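Local coordinates for protein xyloglucanase (Paenibacillus pabuli, PDB 2JEP) that hydrolyses the beta-1,4-glucan backbone of xyloglucan, a plant cell-wall polysaccharide, as a glycoside hydrolase of family 5, at residues S85-V90 / Y125-I130; I205-V210 / R220-P225. All coordinates share one frame; numbering follows the deposited sequence.

Contact 1 of 2, residues S85-V90 / Y125-I130; sequences SIRIPV and YVIINI
Ser85 to Ile88 pair with Tyr125 to Ile128 as neighbouring parallel strands of the closed eight-stranded barrel, a wholly buried contact. Three backbone bonds form the ladder: Ile86 N to Tyr125 O, Ile127 N to Ile86 O and Ile88 N to Ile127 O. Further along, a side chain supplies the next acceptor: Val90 N gives its hydrogen to Asn129 OD1 (3.0 Å, 161° at the hydrogen), the donor N tilted somewhat out of the plane of the Asn129 carbonyl. Asn129 CG sits between the backbone N and the carbonyl carbon (chi1 73°), which turns the amide towards Pro89 and Val90. Its ND2, bonded to His131 ND1, lies over one face of the Arg87 guanidinium, with Asn129 ND2 3.3 Å from Arg87 NH2; the two planes are almost perpendicular, and two donors meet without bonding. An alanine in place of Asn129 would probably leave Val90 N without its side-chain acceptor and open a gap over the Arg87 guanidinium. Arg87, extended with CG anti to the backbone N, passes Ile127, and its NE and NH1 form salt bridges to Glu178 and Glu323. Glu323, on strand 319-324, is probably the nucleophile, as in other family 5 enzymes, which would put Arg87 and Asn129 at the active-site end of the barrel. At the strand starts Ser85 OG lies 3.3 Å from Tyr125 CB but bonds to Met42 O. On the other face of the sheet Ile88 CD1 touches Val126 CG1 (3.6 Å). That face packs against helix 106-120 through Ala119 and Val116, while strands 45-48 and 175-178 flank the pair within the barrel.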
ATOM      1  N   SER A  85      -0.424  11.988   2.868  1.00  7.52           N
ATOM      2  CA  SER A  85       0.335  11.051   2.061  1.00  7.49           C
ATOM      3  C   SER A  85      -0.595  10.437   1.018  1.00  6.63           C
ATOM      4  O   SER A  85      -1.757  10.163   1.295  1.00  7.60           O
ATOM      5  CB  SER A  85       0.894   9.918   2.908  1.00  8.15           C
ATOM      6  OG  SER A  85       1.746  10.398   3.912  1.00  9.38           O
ATOM      7  N   ILE A  86      -0.058  10.208  -0.173  1.00  6.85           N
ATOM      8  CA  ILE A  86      -0.761   9.544  -1.257  1.00  7.73           C
ATOM      9  C   ILE A  86       0.028   8.303  -1.659  1.00  6.72           C
ATOM     10  O   ILE A  86       1.208   8.423  -1.994  1.00  7.38           O
ATOM     11  CB  ILE A  86      -0.875  10.458  -2.511  1.00  7.87           C
ATOM     12  CG1 ILE A  86      -1.426  11.837  -2.140  1.00  9.66           C
ATOM     13  CG2 ILE A  86      -1.692   9.736  -3.598  1.00  8.21           C
ATOM     14  CD1 ILE A  86      -2.867  11.802  -1.723  1.00 10.69           C
ATOM     15  N   ARG A  87      -0.617   7.132  -1.625  1.00  6.46           N
ATOM     16  CA  ARG A  87      -0.029   5.916  -2.163  1.00  6.25           C
ATOM     17  C   ARG A  87      -0.548   5.718  -3.566  1.00  6.41           C
ATOM     18  O   ARG A  87      -1.760   5.791  -3.798  1.00  7.31           O
ATOM     19  CB  ARG A  87      -0.336   4.708  -1.289  1.00  6.11           C
ATOM     20  CG  ARG A  87       0.216   3.373  -1.830  1.00  6.08           C
ATOM     21  CD  ARG A  87       0.234   2.331  -0.749  1.00  6.53           C
ATOM     22  NE  ARG A  87       0.723   1.028  -1.181  1.00  6.60           N
ATOM     23  CZ  ARG A  87      -0.034  -0.014  -1.553  1.00  5.44           C
ATOM     24  NH1 ARG A  87      -1.346   0.114  -1.724  1.00  6.68           N
ATOM     25  NH2 ARG A  87       0.557  -1.205  -1.764  1.00  6.16           N
ATOM     26  N   ILE A  88       0.371   5.466  -4.499  1.00  6.35           N
ATOM     27  CA  ILE A  88       0.072   5.347  -5.914  1.00  7.01           C
ATOM     28  C   ILE A  88       0.445   3.935  -6.365  1.00  6.64           C
ATOM     29  O   ILE A  88       1.598   3.649  -6.697  1.00  7.05           O
ATOM     30  CB  ILE A  88       0.809   6.398  -6.777  1.00  6.84           C
ATOM     31  CG1 ILE A  88       0.519   7.828  -6.280  1.00  8.20           C
ATOM     32  CG2 ILE A  88       0.468   6.223  -8.253  1.00  7.88           C
ATOM     33  CD1 ILE A  88       1.294   8.901  -7.025  1.00  9.19           C
ATOM     34  N   PRO A  89      -0.551   3.036  -6.397  1.00  6.07           N
ATOM     35  CA  PRO A  89      -0.327   1.729  -7.023  1.00  6.67           C
ATOM     36  C   PRO A  89       0.091   1.907  -8.498  1.00  6.45           C
ATOM     37  O   PRO A  89      -0.540   2.692  -9.198  1.00  6.84           O
ATOM     38  CB  PRO A  89      -1.699   1.076  -6.914  1.00  7.01           C
ATOM     39  CG  PRO A  89      -2.331   1.704  -5.716  1.00  6.79           C
ATOM     40  CD  PRO A  89      -1.901   3.134  -5.814  1.00  6.69           C
ATOM     41  N   VAL A  90       1.121   1.185  -8.938  1.00  6.60           N
ATOM     42  CA  VAL A  90       1.581   1.244 -10.320  1.00  6.35           C
ATOM     43  C   VAL A  90       1.867  -0.164 -10.810  1.00  6.45           C
ATOM     44  O   VAL A  90       2.611  -0.911 -10.168  1.00  7.07           O
ATOM     45  CB  VAL A  90       2.862   2.089 -10.483  1.00  6.55           C
ATOM     46  CG1 VAL A  90       3.234   2.204 -11.974  1.00  7.54           C
ATOM     47  CG2 VAL A  90       2.698   3.476  -9.883  1.00  8.20           C
ATOM     48  N   TYR A 125       3.549  13.520   0.991  1.00  8.16           N
ATOM     49  CA  TYR A 125       4.338  12.311   0.872  1.00  8.36           C
ATOM     50  C   TYR A 125       3.686  11.449  -0.211  1.00  7.98           C
ATOM     51  O   TYR A 125       2.454  11.457  -0.371  1.00  8.46           O
ATOM     52  CB  TYR A 125       4.367  11.550   2.198  1.00  8.90           C
ATOM     53  CG  TYR A 125       5.407  12.090   3.148  1.00  9.43           C
ATOM     54  CD1 TYR A 125       5.140  13.185   3.970  1.00 10.82           C
ATOM     55  CD2 TYR A 125       6.665  11.527   3.212  1.00  9.76           C
ATOM     56  CE1 TYR A 125       6.125  13.706   4.807  1.00 12.73           C
ATOM     57  CE2 TYR A 125       7.632  12.025   4.054  1.00 12.37           C
ATOM     58  CZ  TYR A 125       7.364  13.101   4.840  1.00 11.86           C
ATOM     59  OH  TYR A 125       8.371  13.577   5.689  1.00 15.41           O
ATOM     60  N   VAL A 126       4.515  10.711  -0.929  1.00  7.38           N
ATOM     61  CA  VAL A 126       4.066   9.910  -2.051  1.00  7.70           C
ATOM     62  C   VAL A 126       4.764   8.567  -1.993  1.00  7.09           C
ATOM     63  O   VAL A 126       5.984   8.524  -1.776  1.00  8.13           O
ATOM     64  CB  VAL A 126       4.412  10.584  -3.394  1.00  7.32           C
ATOM     65  CG1 VAL A 126       3.845   9.770  -4.567  1.00  9.48           C
ATOM     66  CG2 VAL A 126       3.909  12.024  -3.433  1.00 10.08           C
ATOM     67  N   ILE A 127       3.994   7.487  -2.181  1.00  6.89           N
ATOM     68  CA  ILE A 127       4.553   6.146  -2.260  1.00  7.05           C
ATOM     69  C   ILE A 127       4.239   5.597  -3.654  1.00  6.85           C
ATOM     70  O   ILE A 127       3.083   5.659  -4.078  1.00  7.62           O
ATOM     71  CB  ILE A 127       3.912   5.208  -1.212  1.00  7.16           C
ATOM     72  CG1 ILE A 127       4.109   5.738   0.216  1.00  7.86           C
ATOM     73  CG2 ILE A 127       4.431   3.760  -1.382  1.00  8.47           C
ATOM     74  CD1 ILE A 127       3.216   5.063   1.257  1.00  9.06           C
ATOM     75  N   ILE A 128       5.245   5.075  -4.358  1.00  6.55           N
ATOM     76  CA  ILE A 128       5.035   4.362  -5.626  1.00  7.46           C
ATOM     77  C   ILE A 128       5.552   2.937  -5.472  1.00  6.75           C
ATOM     78  O   ILE A 128       6.544   2.697  -4.786  1.00  7.57           O
ATOM     79  CB  ILE A 128       5.684   5.040  -6.845  1.00  7.42           C
ATOM     80  CG1 ILE A 128       7.192   5.206  -6.685  1.00  8.09           C
ATOM     81  CG2 ILE A 128       4.975   6.341  -7.114  1.00  8.58           C
ATOM     82  CD1 ILE A 128       7.870   5.807  -7.921  1.00  9.59           C
ATOM     83  N   ASN A 129       4.872   1.979  -6.097  1.00  7.19           N
ATOM     84  CA  ASN A 129       5.211   0.566  -5.926  1.00  6.96           C
ATOM     85  C   ASN A 129       5.269  -0.181  -7.263  1.00  7.19           C
ATOM     86  O   ASN A 129       5.234   0.443  -8.334  1.00  7.66           O
ATOM     87  CB  ASN A 129       4.237  -0.089  -4.942  1.00  6.79           C
ATOM     88  CG  ASN A 129       2.851  -0.308  -5.515  1.00  6.57           C
ATOM     89  OD1 ASN A 129       2.620  -0.051  -6.688  1.00  7.77           O
ATOM     90  ND2 ASN A 129       1.937  -0.825  -4.695  1.00  9.05           N
ATOM     91  N   ILE A 130       5.418  -1.506  -7.196  1.00  7.37           N
ATOM     92  CA  ILE A 130       5.142  -2.405  -8.325  1.00  6.82           C
ATOM     93  C   ILE A 130       3.987  -3.266  -7.856  1.00  7.06           C
ATOM     94  O   ILE A 130       4.097  -3.968  -6.856  1.00  7.65           O
ATOM     95  CB  ILE A 130       6.364  -3.242  -8.709  1.00  7.44           C
ATOM     96  CG1 ILE A 130       7.485  -2.336  -9.225  1.00  7.99           C
ATOM     97  CG2 ILE A 130       5.961  -4.334  -9.711  1.00  8.67           C
ATOM     98  CD1 ILE A 130       8.759  -3.092  -9.656  1.00  9.00           C
TER

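Contact 2 of 2, residues I205-V210 / R220-P225; sequences IFVDTV and RWLLVP
Phe206 has CG anti to its backbone N (chi1 158°), which sends the ring from the helix towards strand 222-225, where Leu222 holds CG anti to its own carbonyl carbon (chi1 -56°) and extends towards the helix. The ring crosses both strand side chains obliquely: Phe206 CE2 lies 3.7 Å from Leu222 CB and 4.0 Å from Val224 CG1. Leu222 divides its branches between two valines three residues apart, about one helical turn, Val207 and Val210. Leu222 CD1 packs 4.0 Å from Val207 CA, close against the helix backbone, whereas Leu222 CD2 meets Val210 CG1 tip to tip at 3.9 Å. Between the two segments the contact is apolar; hydrogen bonds from Asn203 and Arg211 of the same helix reach Pro225 O and Arg220 O. On the flank facing helix 150-167, Thr209 OG1 and Thr209 N both donate to Ile205 O, from opposite faces of its carbonyl plane. Trp161 meets the Phe206 ring edge-to-face, and Phe177 touches both Phe206 and Val210. The short helix and strand segments run nearly antiparallel, at 166°, with axes 9.9 Å apart, as expected where an outer helix of a (beta/alpha)8 TIM barrel covers the strand that follows it.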
ATOM      1  N   ILE A 205      17.212  -7.325  -3.214  1.00  6.96           N
ATOM      2  CA  ILE A 205      17.573  -6.813  -4.549  1.00  7.58           C
ATOM      3  C   ILE A 205      17.063  -5.393  -4.752  1.00  7.57           C
ATOM      4  O   ILE A 205      17.791  -4.509  -5.256  1.00  7.95           O
ATOM      5  CB  ILE A 205      17.020  -7.762  -5.665  1.00  7.97           C
ATOM      6  CG1 ILE A 205      17.769  -9.099  -5.634  1.00 10.13           C
ATOM      7  CG2 ILE A 205      17.157  -7.127  -7.055  1.00  9.20           C
ATOM      8  CD1 ILE A 205      17.009 -10.244  -6.326  1.00 10.98           C
ATOM      9  N   PHE A 206      15.806  -5.173  -4.382  1.00  7.16           N
ATOM     10  CA  PHE A 206      15.227  -3.832  -4.469  1.00  7.65           C
ATOM     11  C   PHE A 206      16.069  -2.824  -3.697  1.00  7.48           C
ATOM     12  O   PHE A 206      16.452  -1.773  -4.233  1.00  7.83           O
ATOM     13  CB  PHE A 206      13.771  -3.885  -3.966  1.00  7.37           C
ATOM     14  CG  PHE A 206      13.217  -2.579  -3.515  1.00  6.75           C
ATOM     15  CD1 PHE A 206      12.796  -1.624  -4.424  1.00  7.20           C
ATOM     16  CD2 PHE A 206      13.044  -2.314  -2.164  1.00  6.93           C
ATOM     17  CE1 PHE A 206      12.209  -0.433  -3.968  1.00  7.35           C
ATOM     18  CE2 PHE A 206      12.470  -1.148  -1.725  1.00  7.76           C
ATOM     19  CZ  PHE A 206      12.059  -0.195  -2.626  1.00  7.73           C
ATOM     20  N   VAL A 207      16.323  -3.101  -2.424  1.00  7.41           N
ATOM     21  CA  VAL A 207      17.040  -2.137  -1.595  1.00  7.32           C
ATOM     22  C   VAL A 207      18.406  -1.812  -2.211  1.00  8.00           C
ATOM     23  O   VAL A 207      18.739  -0.649  -2.427  1.00  8.83           O
ATOM     24  CB  VAL A 207      17.180  -2.637  -0.133  1.00  7.78           C
ATOM     25  CG1 VAL A 207      18.176  -1.768   0.652  1.00  8.09           C
ATOM     26  CG2 VAL A 207      15.789  -2.698   0.595  1.00  8.22           C
ATOM     27  N   ASP A 208      19.177  -2.845  -2.504  1.00  8.16           N
ATOM     28  CA  ASP A 208      20.539  -2.612  -2.973  1.00  8.74           C
ATOM     29  C   ASP A 208      20.567  -1.970  -4.354  1.00  8.84           C
ATOM     30  O   ASP A 208      21.426  -1.135  -4.642  1.00  9.95           O
ATOM     31  CB  ASP A 208      21.313  -3.914  -3.029  1.00  8.98           C
ATOM     32  CG  ASP A 208      21.541  -4.548  -1.647  1.00  9.93           C
ATOM     33  OD1 ASP A 208      21.530  -3.848  -0.631  1.00  9.88           O
ATOM     34  OD2 ASP A 208      21.773  -5.766  -1.597  1.00  9.92           O
ATOM     35  N   THR A 209      19.631  -2.352  -5.220  1.00  8.40           N
ATOM     36  CA  THR A 209      19.574  -1.757  -6.543  1.00  8.97           C
ATOM     37  C   THR A 209      19.236  -0.279  -6.459  1.00  8.49           C
ATOM     38  O   THR A 209      19.871   0.555  -7.108  1.00  9.24           O
ATOM     39  CB  THR A 209      18.525  -2.507  -7.420  1.00  8.71           C
ATOM     40  OG1 THR A 209      18.932  -3.871  -7.595  1.00  9.83           O
ATOM     41  CG2 THR A 209      18.353  -1.866  -8.771  1.00 10.00           C
ATOM     42  N   VAL A 210      18.216   0.056  -5.677  1.00  8.56           N
ATOM     43  CA  VAL A 210      17.831   1.461  -5.548  1.00  9.25           C
ATOM     44  C   VAL A 210      18.981   2.289  -4.996  1.00  9.40           C
ATOM     45  O   VAL A 210      19.246   3.398  -5.489  1.00  9.53           O
ATOM     46  CB  VAL A 210      16.565   1.603  -4.668  1.00  9.72           C
ATOM     47  CG1 VAL A 210      16.356   3.062  -4.245  1.00 11.29           C
ATOM     48  CG2 VAL A 210      15.362   1.037  -5.420  1.00 12.09           C
ATOM     49  N   ARG A 220      16.780   7.765   0.585  1.00  9.34           N
ATOM     50  CA  ARG A 220      15.341   7.867   0.798  1.00  9.33           C
ATOM     51  C   ARG A 220      14.780   6.676   1.576  1.00  9.28           C
ATOM     52  O   ARG A 220      15.413   5.631   1.698  1.00  8.99           O
ATOM     53  CB  ARG A 220      14.602   8.073  -0.509  1.00  9.79           C
ATOM     54  CG  ARG A 220      14.368   6.835  -1.314  1.00 10.04           C
ATOM     55  CD  ARG A 220      13.461   7.073  -2.536  1.00  9.01           C
ATOM     56  NE  ARG A 220      14.114   7.927  -3.522  1.00  9.25           N
ATOM     57  CZ  ARG A 220      13.967   9.240  -3.648  1.00  9.33           C
ATOM     58  NH1 ARG A 220      13.122   9.927  -2.909  1.00  9.21           N
ATOM     59  NH2 ARG A 220      14.716   9.880  -4.525  1.00  9.94           N
ATOM     60  N   TRP A 221      13.565   6.842   2.086  1.00  8.76           N
ATOM     61  CA  TRP A 221      12.866   5.745   2.722  1.00  9.27           C
ATOM     62  C   TRP A 221      12.361   4.740   1.694  1.00  7.99           C
ATOM     63  O   TRP A 221      11.815   5.105   0.646  1.00  8.20           O
ATOM     64  CB  TRP A 221      11.696   6.284   3.532  1.00  9.91           C
ATOM     65  CG  TRP A 221      12.119   7.064   4.717  1.00 10.61           C
ATOM     66  CD1 TRP A 221      12.324   8.419   4.796  1.00 12.44           C
ATOM     67  CD2 TRP A 221      12.391   6.544   6.013  1.00 10.61           C
ATOM     68  NE1 TRP A 221      12.720   8.753   6.065  1.00 12.14           N
ATOM     69  CE2 TRP A 221      12.773   7.623   6.832  1.00 10.67           C
ATOM     70  CE3 TRP A 221      12.392   5.263   6.552  1.00 10.15           C
ATOM     71  CZ2 TRP A 221      13.110   7.457   8.184  1.00 12.26           C
ATOM     72  CZ3 TRP A 221      12.741   5.104   7.890  1.00 11.73           C
ATOM     73  CH2 TRP A 221      13.093   6.200   8.681  1.00 11.82           C
ATOM     74  N   LEU A 222      12.521   3.460   2.030  1.00  8.14           N
ATOM     75  CA  LEU A 222      12.086   2.351   1.196  1.00  8.11           C
ATOM     76  C   LEU A 222      11.171   1.451   2.011  1.00  7.65           C
ATOM     77  O   LEU A 222      11.511   1.068   3.130  1.00  9.80           O
ATOM     78  CB  LEU A 222      13.297   1.545   0.748  1.00  8.14           C
ATOM     79  CG  LEU A 222      14.397   2.317   0.001  1.00  8.10           C
ATOM     80  CD1 LEU A 222      15.549   1.379  -0.362  1.00  9.18           C
ATOM     81  CD2 LEU A 222      13.855   3.012  -1.214  1.00  8.44           C
ATOM     82  N   LEU A 223      10.009   1.127   1.444  1.00  6.18           N
ATOM     83  CA  LEU A 223       8.957   0.378   2.117  1.00  6.62           C
ATOM     84  C   LEU A 223       8.922  -1.046   1.553  1.00  6.54           C
ATOM     85  O   LEU A 223       8.877  -1.210   0.335  1.00  6.61           O
ATOM     86  CB  LEU A 223       7.619   1.079   1.878  1.00  6.77           C
ATOM     87  CG  LEU A 223       6.324   0.451   2.392  1.00  7.07           C
ATOM     88  CD1 LEU A 223       6.369   0.366   3.920  1.00  6.70           C
ATOM     89  CD2 LEU A 223       5.112   1.219   1.948  1.00  8.32           C
ATOM     90  N   VAL A 224       8.962  -2.047   2.440  1.00  6.64           N
ATOM     91  CA  VAL A 224       8.978  -3.444   2.047  1.00  6.67           C
ATOM     92  C   VAL A 224       7.919  -4.217   2.837  1.00  6.38           C
ATOM     93  O   VAL A 224       7.747  -3.988   4.033  1.00  6.68           O
ATOM     94  CB  VAL A 224      10.374  -4.109   2.224  1.00  6.74           C
ATOM     95  CG1 VAL A 224      11.395  -3.364   1.376  1.00  7.50           C
ATOM     96  CG2 VAL A 224      10.818  -4.172   3.687  1.00  8.37           C
ATOM     97  N   PRO A 225       7.218  -5.147   2.173  1.00  6.19           N
ATOM     98  CA  PRO A 225       6.315  -6.021   2.871  1.00  6.36           C
ATOM     99  C   PRO A 225       6.889  -7.388   3.175  1.00  6.31           C
ATOM    100  O   PRO A 225       7.905  -7.778   2.617  1.00  7.24           O
ATOM    101  CB  PRO A 225       5.194  -6.188   1.842  1.00  6.77           C
ATOM    102  CG  PRO A 225       5.966  -6.295   0.546  1.00  6.58           C
ATOM    103  CD  PRO A 225       7.159  -5.376   0.720  1.00  6.44           C
TER

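How the contacts relate
From the N terminus, strand 85-88 leads through helix 106-120 to strand 125-128, and contact 1 closes this beta-alpha-beta crossover. The chain then passes through helix 150-167 and strand 175-178 before helix 193-211, after which contact 2 closes a short loop where the helix turns back into strand 222-225. The two closures lie in series, neither nesting nor crossing. Contact 1 joins two adjacent barrel strands; contact 2 ties the barrel wall to its outer helical layer. Their centres are 14 Å apart, yet they meet inside the barrel, where Ile127 CG2 packs 4.2 Å from Leu223 CD2. Strand 175-178 lies between them in the sheet.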